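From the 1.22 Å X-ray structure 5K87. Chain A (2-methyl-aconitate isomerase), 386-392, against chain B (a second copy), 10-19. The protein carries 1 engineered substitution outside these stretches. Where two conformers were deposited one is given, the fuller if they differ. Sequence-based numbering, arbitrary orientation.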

# COMPACT_ATOMS: atom_id res chain seq x y z
N ALA A 386 -2.48 -11.84 14.61
CA ALA A 386 -1.74 -10.58 14.52
C ALA A 386 -0.26 -10.82 14.54
O ALA A 386 0.21 -11.83 15.07
CB ALA A 386 -2.11 -9.68 15.68
N ARG A 387 0.50 -9.89 13.98
CA ARG A 387 1.94 -9.94 14.11
C ARG A 387 2.56 -8.57 13.90
O ARG A 387 2.04 -7.74 13.14
CB ARG A 387 2.56 -10.97 13.16
CG ARG A 387 2.20 -10.78 11.71
CD ARG A 387 2.85 -11.83 10.79
NE ARG A 387 4.27 -11.57 10.62
CZ ARG A 387 4.86 -11.02 9.56
NH1 ARG A 387 6.16 -10.83 9.61
NH2 ARG A 387 4.20 -10.68 8.46
N VAL A 388 3.68 -8.35 14.56
CA VAL A 388 4.49 -7.19 14.32
C VAL A 388 5.21 -7.32 12.98
O VAL A 388 5.85 -8.35 12.68
CB VAL A 388 5.52 -7.04 15.44
CG1 VAL A 388 6.51 -5.92 15.11
CG2 VAL A 388 4.82 -6.78 16.75
N LEU A 389 5.10 -6.25 12.18
CA LEU A 389 5.81 -6.14 10.91
C LEU A 389 7.11 -5.34 11.06
O LEU A 389 8.15 -5.72 10.52
CB LEU A 389 4.91 -5.47 9.87
CG LEU A 389 3.54 -6.13 9.67
CD1 LEU A 389 2.70 -5.34 8.68
CD2 LEU A 389 3.69 -7.56 9.22
N MET A 390 7.04 -4.23 11.77
CA MET A 390 8.22 -3.40 12.01
C MET A 390 8.03 -2.68 13.33
O MET A 390 6.91 -2.29 13.67
CB MET A 390 8.43 -2.39 10.88
CG MET A 390 9.78 -1.66 10.95
SD MET A 390 10.14 -0.73 9.46
CE MET A 390 11.85 -0.31 9.78
N GLU A 391 9.11 -2.50 14.07
CA GLU A 391 9.06 -1.84 15.37
C GLU A 391 10.23 -0.87 15.45
O GLU A 391 11.32 -1.15 14.94
CB GLU A 391 9.12 -2.88 16.50
CG GLU A 391 8.91 -2.36 17.92
CD GLU A 391 9.03 -3.46 18.97
OE1 GLU A 391 8.23 -3.47 19.93
OE2 GLU A 391 9.93 -4.32 18.83
N GLY A 392 10.02 0.28 16.07
CA GLY A 392 11.10 1.24 16.22
C GLY A 392 10.54 2.63 16.36
O GLY A 392 9.77 2.90 17.28
N PRO B 10 9.70 -17.91 17.92
CA PRO B 10 9.41 -16.48 17.70
C PRO B 10 9.94 -15.97 16.37
O PRO B 10 10.83 -16.56 15.75
CB PRO B 10 10.11 -15.79 18.88
CG PRO B 10 11.07 -16.80 19.43
CD PRO B 10 10.55 -18.15 19.09
N GLN B 11 9.35 -14.87 15.92
CA GLN B 11 9.86 -14.18 14.75
C GLN B 11 11.29 -13.71 15.01
O GLN B 11 11.64 -13.36 16.14
CB GLN B 11 9.00 -12.96 14.45
CG GLN B 11 7.57 -13.27 14.00
CD GLN B 11 6.99 -12.11 13.21
OE1 GLN B 11 7.02 -12.11 11.99
NE2 GLN B 11 6.50 -11.11 13.92
N ILE B 12 12.10 -13.66 13.96
CA ILE B 12 13.39 -13.00 14.05
C ILE B 12 13.23 -11.51 13.79
O ILE B 12 12.27 -11.07 13.17
CB ILE B 12 14.41 -13.59 13.07
CG1 ILE B 12 13.92 -13.44 11.63
CG2 ILE B 12 14.68 -15.05 13.41
CD1 ILE B 12 15.02 -13.64 10.59
N LYS B 13 14.19 -10.74 14.29
CA LYS B 13 14.24 -9.30 14.10
C LYS B 13 15.44 -8.99 13.20
O LYS B 13 16.53 -9.53 13.42
CB LYS B 13 14.42 -8.59 15.44
CG LYS B 13 13.24 -8.74 16.38
CD LYS B 13 13.48 -8.00 17.69
CE LYS B 13 12.27 -8.05 18.62
NZ LYS B 13 11.94 -9.44 19.05
N VAL B 14 15.25 -8.12 12.21
CA VAL B 14 16.33 -7.71 11.31
C VAL B 14 16.37 -6.18 11.28
O VAL B 14 15.35 -5.54 10.98
CB VAL B 14 16.11 -8.24 9.88
CG1 VAL B 14 17.26 -7.87 8.98
CG2 VAL B 14 15.90 -9.76 9.89
N ALA B 15 17.50 -5.57 11.61
CA ALA B 15 17.60 -4.12 11.57
C ALA B 15 17.36 -3.63 10.15
O ALA B 15 17.91 -4.17 9.19
CB ALA B 15 18.96 -3.67 12.06
N ALA B 16 16.52 -2.60 10.03
CA ALA B 16 16.11 -2.12 8.72
C ALA B 16 15.58 -0.70 8.82
O ALA B 16 15.18 -0.23 9.88
CB ALA B 16 15.06 -3.03 8.11
N THR B 17 15.58 -0.03 7.67
CA THR B 17 15.01 1.30 7.57
C THR B 17 14.04 1.34 6.39
O THR B 17 14.39 0.91 5.30
CB THR B 17 16.10 2.36 7.35
OG1 THR B 17 17.09 2.23 8.39
CG2 THR B 17 15.53 3.75 7.40
N TYR B 18 12.83 1.83 6.64
CA TYR B 18 11.82 1.99 5.61
C TYR B 18 11.87 3.44 5.14
O TYR B 18 11.72 4.35 5.95
CB TYR B 18 10.47 1.66 6.24
CG TYR B 18 9.29 1.63 5.30
CD1 TYR B 18 9.30 0.86 4.15
CD2 TYR B 18 8.13 2.31 5.63
CE1 TYR B 18 8.18 0.81 3.32
CE2 TYR B 18 7.01 2.26 4.80
CZ TYR B 18 7.05 1.52 3.66
OH TYR B 18 5.94 1.47 2.86
N MET B 19 12.12 3.65 3.85
CA MET B 19 12.35 5.00 3.33
C MET B 19 11.53 5.28 2.09
O MET B 19 11.25 4.39 1.31
CB MET B 19 13.82 5.20 2.93
CG MET B 19 14.82 4.99 4.07
SD MET B 19 16.51 5.33 3.60
CE MET B 19 16.46 7.11 3.38

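Ala A386 stands clear of chain B, and the contact opens at Arg A387, whose CA-to-CB bond points toward chain B and whose guanidinium reaches Gln B11. The guanidinium presents its edge to the amide oxygen, so that two donors converge on one acceptor: Arg A387 NE reaches Gln B11 OE1 at 3.1 Å and Arg A387 NH1 the same OE1 at 2.8 Å, the shorter bond also being the straighter, at 156° against 143°. Because OE1 lies near the guanidinium plane, both N-H groups can address it at once. NH2 is hydrogen-bonded elsewhere in the structure.

Val A388 contributes through its backbone. Val A388 O accepts a hydrogen bond from Gln B11 NE2 at 3.1 Å and 164°, so one glutamine amide reads two consecutive residues, accepting two hydrogen bonds at its oxygen and donating one from its nitrogen to Val A388 O. The rule here is complementarity: the amide's two ends are matched to a donor pair and a carbonyl, which fixes which end is which.

At Leu A389 the chain turns a corner; the CA-to-CB bond points away, and the residue makes no contact. The CA-to-CB bond of Met A390 points toward chain B again, all three chi angles t, and this extended chain carries its methyl to the backbone of the opposing strand. Met A390 CE lies 3.3 Å from Ala B16 O and 3.9 Å from Tyr B18 N, while Met A390 SD packs against Tyr B18 CB at 4.0 Å. The tyrosine's CA-to-CB bond points toward chain A but its end leads away, leaving the base of the side chain to meet the thioether.

Glu A391 starts out sideways, yet its end comes nearer, as does that of Lys B13. In the conformer given, Glu A391 OE2 lies 4.4 Å from Lys B13 CE, a loose approach beside the well-directed polar bonds at Gln B11. Gly A392 makes no contact; its backbone angles by themselves call for glycine.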